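ADP-ribosyltransferase (Staphylococcus aureus, PDB 1OJQ) transfers a single ADP-ribose group from NAD+ to a protein and, as a C3-type exoenzyme, probably modifies Rho-family GTPases. Local coordinates at residues 10-15 with 139-144; 166-171 with 177-182. All blocks are in the same frame, centred on the assembly; numbering follows the deposited sequence.

Contact 1: residues 10-15 with 139-144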
loop_
_atom_site.group_PDB
_atom_site.type_symbol
_atom_site.label_atom_id
_atom_site.label_comp_id
_atom_site.label_asym_id
_atom_site.label_seq_id
_atom_site.Cartn_x
_atom_site.Cartn_y
_atom_site.Cartn_z
ATOM N N VAL A 10 16.359 5.928 9.591
ATOM C CA VAL A 10 16.299 6.571 10.904
ATOM C C VAL A 10 15.274 7.689 10.913
ATOM O O VAL A 10 14.494 7.813 11.868
ATOM C CB VAL A 10 17.693 7.088 11.303
ATOM C CG1 VAL A 10 17.605 7.990 12.522
ATOM C CG2 VAL A 10 18.626 5.917 11.563
ATOM N N GLU A 11 15.213 8.495 9.842
ATOM C CA GLU A 11 14.195 9.537 9.807
ATOM C C GLU A 11 12.789 9.006 9.614
ATOM O O GLU A 11 11.831 9.562 10.172
ATOM C CB GLU A 11 14.478 10.562 8.681
ATOM C CG GLU A 11 15.773 11.339 8.885
ATOM C CD GLU A 11 15.702 12.357 10.007
ATOM O OE1 GLU A 11 16.768 12.930 10.358
ATOM O OE2 GLU A 11 14.632 12.635 10.569
ATOM N N ALA A 12 12.607 7.959 8.816
ATOM C CA ALA A 12 11.263 7.385 8.708
ATOM C C ALA A 12 10.770 6.869 10.060
ATOM O O ALA A 12 9.615 7.085 10.413
ATOM C CB ALA A 12 11.250 6.283 7.657
ATOM N N THR A 13 11.643 6.180 10.817
ATOM C CA THR A 13 11.275 5.691 12.144
ATOM C C THR A 13 10.872 6.833 13.058
ATOM O O THR A 13 9.893 6.762 13.810
ATOM C CB THR A 13 12.438 4.902 12.788
ATOM O OG1 THR A 13 12.543 3.617 12.150
ATOM C CG2 THR A 13 12.164 4.649 14.263
ATOM N N LYS A 14 11.625 7.930 13.024
ATOM C CA LYS A 14 11.306 9.070 13.894
ATOM C C LYS A 14 9.918 9.607 13.592
ATOM O O LYS A 14 9.055 9.863 14.440
ATOM C CB LYS A 14 12.392 10.136 13.682
ATOM C CG LYS A 14 12.230 11.365 14.567
ATOM C CD LYS A 14 13.395 12.317 14.312
ATOM C CE LYS A 14 13.054 13.721 14.800
ATOM N NZ LYS A 14 13.907 14.709 14.068
ATOM N N TRP A 15 9.666 9.799 12.292
ATOM C CA TRP A 15 8.368 10.314 11.836
ATOM C C TRP A 15 7.270 9.320 12.181
ATOM O O TRP A 15 6.263 9.694 12.777
ATOM C CB TRP A 15 8.375 10.598 10.337
ATOM C CG TRP A 15 7.172 11.273 9.752
ATOM C CD1 TRP A 15 6.948 12.618 9.659
ATOM C CD2 TRP A 15 6.017 10.651 9.171
ATOM N NE1 TRP A 15 5.735 12.880 9.063
ATOM C CE2 TRP A 15 5.147 11.675 8.755
ATOM C CE3 TRP A 15 5.646 9.319 8.969
ATOM C CZ2 TRP A 15 3.926 11.405 8.143
ATOM C CZ3 TRP A 15 4.442 9.028 8.369
ATOM C CH2 TRP A 15 3.609 10.083 7.969
ATOM N N THR A 139 1.633 -0.661 3.017
ATOM C CA THR A 139 2.541 0.207 2.285
ATOM C C THR A 139 3.769 0.433 3.149
ATOM O O THR A 139 3.764 -0.045 4.291
ATOM C CB THR A 139 1.916 1.581 1.956
ATOM O OG1 THR A 139 1.793 2.356 3.170
ATOM C CG2 THR A 139 0.509 1.423 1.392
ATOM N N GLN A 140 4.779 1.124 2.636
ATOM C CA GLN A 140 5.954 1.416 3.453
ATOM C C GLN A 140 6.471 2.827 3.188
ATOM O O GLN A 140 6.369 3.392 2.092
ATOM C CB GLN A 140 7.056 0.375 3.264
ATOM C CG GLN A 140 7.602 0.108 1.895
ATOM C CD GLN A 140 8.519 -1.099 1.787
ATOM O OE1 GLN A 140 9.060 -1.632 2.764
ATOM N NE2 GLN A 140 8.733 -1.558 0.557
ATOM N N LEU A 141 7.066 3.398 4.241
ATOM C CA LEU A 141 7.636 4.743 4.093
ATOM C C LEU A 141 8.923 4.766 3.286
ATOM O O LEU A 141 9.231 5.751 2.613
ATOM C CB LEU A 141 7.976 5.369 5.455
ATOM C CG LEU A 141 6.856 6.011 6.259
ATOM C CD1 LEU A 141 7.407 6.442 7.624
ATOM C CD2 LEU A 141 6.208 7.181 5.523
ATOM N N VAL A 142 9.709 3.701 3.368
ATOM C CA VAL A 142 10.966 3.576 2.618
ATOM C C VAL A 142 10.831 2.436 1.616
ATOM O O VAL A 142 10.651 1.271 1.983
ATOM C CB VAL A 142 12.169 3.333 3.534
ATOM C CG1 VAL A 142 13.470 3.227 2.746
ATOM C CG2 VAL A 142 12.269 4.461 4.564
ATOM N N SER A 143 10.890 2.788 0.331
ATOM C CA SER A 143 10.604 1.786 -0.688
ATOM C C SER A 143 11.609 0.644 -0.594
ATOM O O SER A 143 12.813 0.925 -0.602
ATOM C CB SER A 143 10.657 2.412 -2.085
ATOM O OG SER A 143 10.398 1.400 -3.053
ATOM N N GLY A 144 11.164 -0.597 -0.505
ATOM C CA GLY A 144 12.009 -1.777 -0.468
ATOM C C GLY A 144 12.677 -2.085 0.849
ATOM O O GLY A 144 13.553 -2.952 0.987
#
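The indole of Trp15 meets both methyls of Leu141 at the CE3-CZ3 bond of its six-membered ring. The approach is oblique, and the two side chains cross at about a right angle. CD1 of Leu141 comes to 3.6 Å from CE3 of Trp15, and CD2 of Leu141 lies 3.8 Å from CZ3 of Trp15, so both methyls lie along that bond on one side of the ring plane, CD2 the farther from it. Phe6 meets the same indole with its ring plane turned by about 50°, while Trp15 NE1 is hydrogen-bonded to Asp79 OD1, which ties down the pyrrole part. One helical turn earlier, the methyl of Ala12 touches two successive loop residues: its CB is 3.8 Å from Leu141 CD1 and 3.7 Å from Val142 CG2. Ala12 and Trp15 thus present one face of helix 9-23 to the chain leaving strand 137-140, joining the N-terminal helical part of the ADP-ribosyltransferase fold to its three-stranded antiparallel sheet. Val142 holds CG1 anti to its backbone N (chi1 -179°), which leaves CG2 as the branch that reaches Ala12. No hydrogen bond crosses between the segments; the contact is van der Waals packing, in which Leu141 CD1 also rests 3.6 Å from Ala12 O. Leu141 also touches Tyr166, Val81 and Val181, placing its branched end in a hydrophobic cluster between the helix and both sheets of the fold.

Contact 2: residues 166-171 with 177-182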
loop_
_atom_site.group_PDB
_atom_site.type_symbol
_atom_site.label_atom_id
_atom_site.label_comp_id
_atom_site.label_asym_id
_atom_site.label_seq_id
_atom_site.Cartn_x
_atom_site.Cartn_y
_atom_site.Cartn_z
ATOM N N TYR A 166 1.188 3.795 11.574
ATOM C CA TYR A 166 2.571 3.360 11.381
ATOM C C TYR A 166 2.816 2.176 12.308
ATOM O O TYR A 166 2.587 2.359 13.505
ATOM C CB TYR A 166 3.576 4.453 11.699
ATOM C CG TYR A 166 5.037 4.055 11.646
ATOM C CD1 TYR A 166 5.709 3.952 10.425
ATOM C CD2 TYR A 166 5.760 3.789 12.805
ATOM C CE1 TYR A 166 7.051 3.593 10.401
ATOM C CE2 TYR A 166 7.102 3.444 12.779
ATOM C CZ TYR A 166 7.753 3.341 11.561
ATOM O OH TYR A 166 9.083 2.990 11.503
ATOM N N ILE A 167 3.261 1.059 11.734
ATOM C CA ILE A 167 3.294 -0.126 12.571
ATOM C C ILE A 167 4.668 -0.752 12.693
ATOM O O ILE A 167 4.743 -1.912 13.122
ATOM C CB ILE A 167 2.269 -1.152 12.027
ATOM C CG1 ILE A 167 2.648 -1.745 10.672
ATOM C CG2 ILE A 167 0.872 -0.526 11.983
ATOM C CD1 ILE A 167 1.691 -2.850 10.238
ATOM N N ASP A 168 5.752 -0.058 12.364
ATOM C CA ASP A 168 7.056 -0.704 12.450
ATOM C C ASP A 168 7.642 -0.569 13.858
ATOM O O ASP A 168 8.572 0.202 14.080
ATOM C CB ASP A 168 8.015 -0.132 11.402
ATOM C CG ASP A 168 9.169 -1.068 11.128
ATOM O OD1 ASP A 168 9.198 -2.182 11.698
ATOM O OD2 ASP A 168 10.065 -0.721 10.324
ATOM N N SER A 169 7.082 -1.360 14.759
ATOM C CA SER A 169 7.547 -1.550 16.133
ATOM C C SER A 169 7.450 -3.035 16.432
ATOM O O SER A 169 6.629 -3.740 15.823
ATOM C CB SER A 169 6.716 -0.693 17.082
ATOM O OG SER A 169 7.240 -0.703 18.397
ATOM N N LYS A 170 8.276 -3.561 17.341
ATOM C CA LYS A 170 8.425 -5.009 17.370
ATOM C C LYS A 170 7.222 -5.712 17.957
ATOM O O LYS A 170 7.070 -6.901 17.671
ATOM C CB LYS A 170 9.682 -5.410 18.152
ATOM C CG LYS A 170 10.968 -4.833 17.588
ATOM C CD LYS A 170 11.785 -5.852 16.820
ATOM C CE LYS A 170 12.702 -5.175 15.808
ATOM N NZ LYS A 170 13.945 -5.963 15.586
ATOM N N GLU A 171 6.394 -5.008 18.721
ATOM C CA GLU A 171 5.202 -5.652 19.254
ATOM C C GLU A 171 3.992 -5.526 18.340
ATOM O O GLU A 171 2.927 -6.108 18.617
ATOM C CB GLU A 171 4.916 -5.064 20.638
ATOM C CG GLU A 171 4.160 -3.749 20.583
ATOM C CD GLU A 171 5.059 -2.562 20.284
ATOM O OE1 GLU A 171 4.573 -1.417 20.431
ATOM O OE2 GLU A 171 6.235 -2.738 19.904
ATOM N N GLY A 177 11.042 -3.850 10.319
ATOM C CA GLY A 177 12.045 -3.313 9.429
ATOM C C GLY A 177 11.503 -2.898 8.084
ATOM O O GLY A 177 12.239 -2.290 7.312
ATOM N N GLN A 178 10.230 -3.193 7.815
ATOM C CA GLN A 178 9.621 -2.804 6.555
ATOM C C GLN A 178 9.127 -1.361 6.544
ATOM O O GLN A 178 8.631 -0.929 5.495
ATOM C CB GLN A 178 8.435 -3.732 6.221
ATOM C CG GLN A 178 8.829 -5.189 6.016
ATOM C CD GLN A 178 7.591 -6.014 5.695
ATOM O OE1 GLN A 178 6.477 -5.517 5.918
ATOM N NE2 GLN A 178 7.787 -7.217 5.183
ATOM N N GLN A 179 9.242 -0.651 7.671
ATOM C CA GLN A 179 8.729 0.719 7.732
ATOM C C GLN A 179 7.262 0.762 7.322
ATOM O O GLN A 179 6.839 1.666 6.606
ATOM C CB GLN A 179 9.589 1.625 6.835
ATOM C CG GLN A 179 11.002 1.795 7.392
ATOM C CD GLN A 179 11.057 2.581 8.690
ATOM O OE1 GLN A 179 12.094 2.503 9.377
ATOM N NE2 GLN A 179 10.052 3.342 9.066
ATOM N N GLU A 180 6.483 -0.220 7.763
ATOM C CA GLU A 180 5.125 -0.370 7.261
ATOM C C GLU A 180 4.158 0.681 7.777
ATOM O O GLU A 180 4.085 1.028 8.942
ATOM C CB GLU A 180 4.572 -1.778 7.591
ATOM C CG GLU A 180 3.175 -1.957 6.952
ATOM C CD GLU A 180 2.684 -3.387 6.947
ATOM O OE1 GLU A 180 3.447 -4.313 7.306
ATOM O OE2 GLU A 180 1.499 -3.595 6.568
ATOM N N VAL A 181 3.363 1.191 6.833
ATOM C CA VAL A 181 2.208 2.038 7.133
ATOM C C VAL A 181 0.961 1.280 6.696
ATOM O O VAL A 181 0.926 0.842 5.532
ATOM C CB VAL A 181 2.301 3.397 6.420
ATOM C CG1 VAL A 181 1.007 4.179 6.501
ATOM C CG2 VAL A 181 3.475 4.163 7.035
ATOM N N LEU A 182 -0.007 1.091 7.568
ATOM C CA LEU A 182 -1.236 0.368 7.228
ATOM C C LEU A 182 -2.345 1.359 6.920
ATOM O O LEU A 182 -2.619 2.207 7.771
ATOM C CB LEU A 182 -1.574 -0.555 8.401
ATOM C CG LEU A 182 -2.635 -1.623 8.138
ATOM C CD1 LEU A 182 -2.194 -2.550 7.013
ATOM C CD2 LEU A 182 -2.934 -2.367 9.433
#
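Ile167 lays its CG1-CD1 arm obliquely across the extended chain of Glu180, with Ile167 CD1 3.5 Å from the carboxylate carbon CD of Glu180. The arm gets there because CG1 of Ile167 sits between its backbone N and carbonyl carbon (chi1 68°). The backbones of these two residues are joined by a nearly linear bond (179°) from Ile167 N to Glu180 O, 2.9 Å, next to the non-hydrogen-bonded antiparallel pair Tyr166-Val181. Between the strands runs the turn-turn (ARTT) loop of C3-type enzymes, closing into the Gln178-Gln179-Glu180 motif, the family's Gln-x-Glu signature; Glu180 binds NAD+. Asp168, centre of an inverse gamma turn, bridges the loop with its carboxylate. Gly177 N reaches Asp168 OD1 on the syn side at 2.8 Å, close to the carboxylate plane, whereas Gln179 N approaches Asp168 OD2 from well above that plane, also at 2.8 Å and more bent (142°). The buried Asp168 N has no hydrogen-bond partner and lies 3.7 Å above one face of the Tyr166 ring, toward its rim. At that ring's edge, in plane, stands Gln179 NE2, 2.6 Å from Tyr166 OH; Gln179 OE1 is hydrogen-bonded to Thr13 OG1.

Overall arrangement
Contacts 1 and 2 meet in the three-stranded sheet, where 137-140 and 180-183 are neighbouring antiparallel strands, and their centres lie 9 Å apart. Backbone pairs stitch them: Thr139 O is 2.9 Å from Val181 N, and Leu141 N is 2.9 Å from Gln179 O, both probable hydrogen bonds. Gln140, next to Leu141 in the chain but not itself touching 10-15, and Glu180, which packs on Ile167 in contact 2, are NAD+-binding residues, although no NAD+ is bound in this model. The side chain of Ile167 is also about 4 Å from that of Thr37, another NAD+-binding residue. The side chain of Leu141, which packs on helix 9-23, is about 8 Å from that of Glu180.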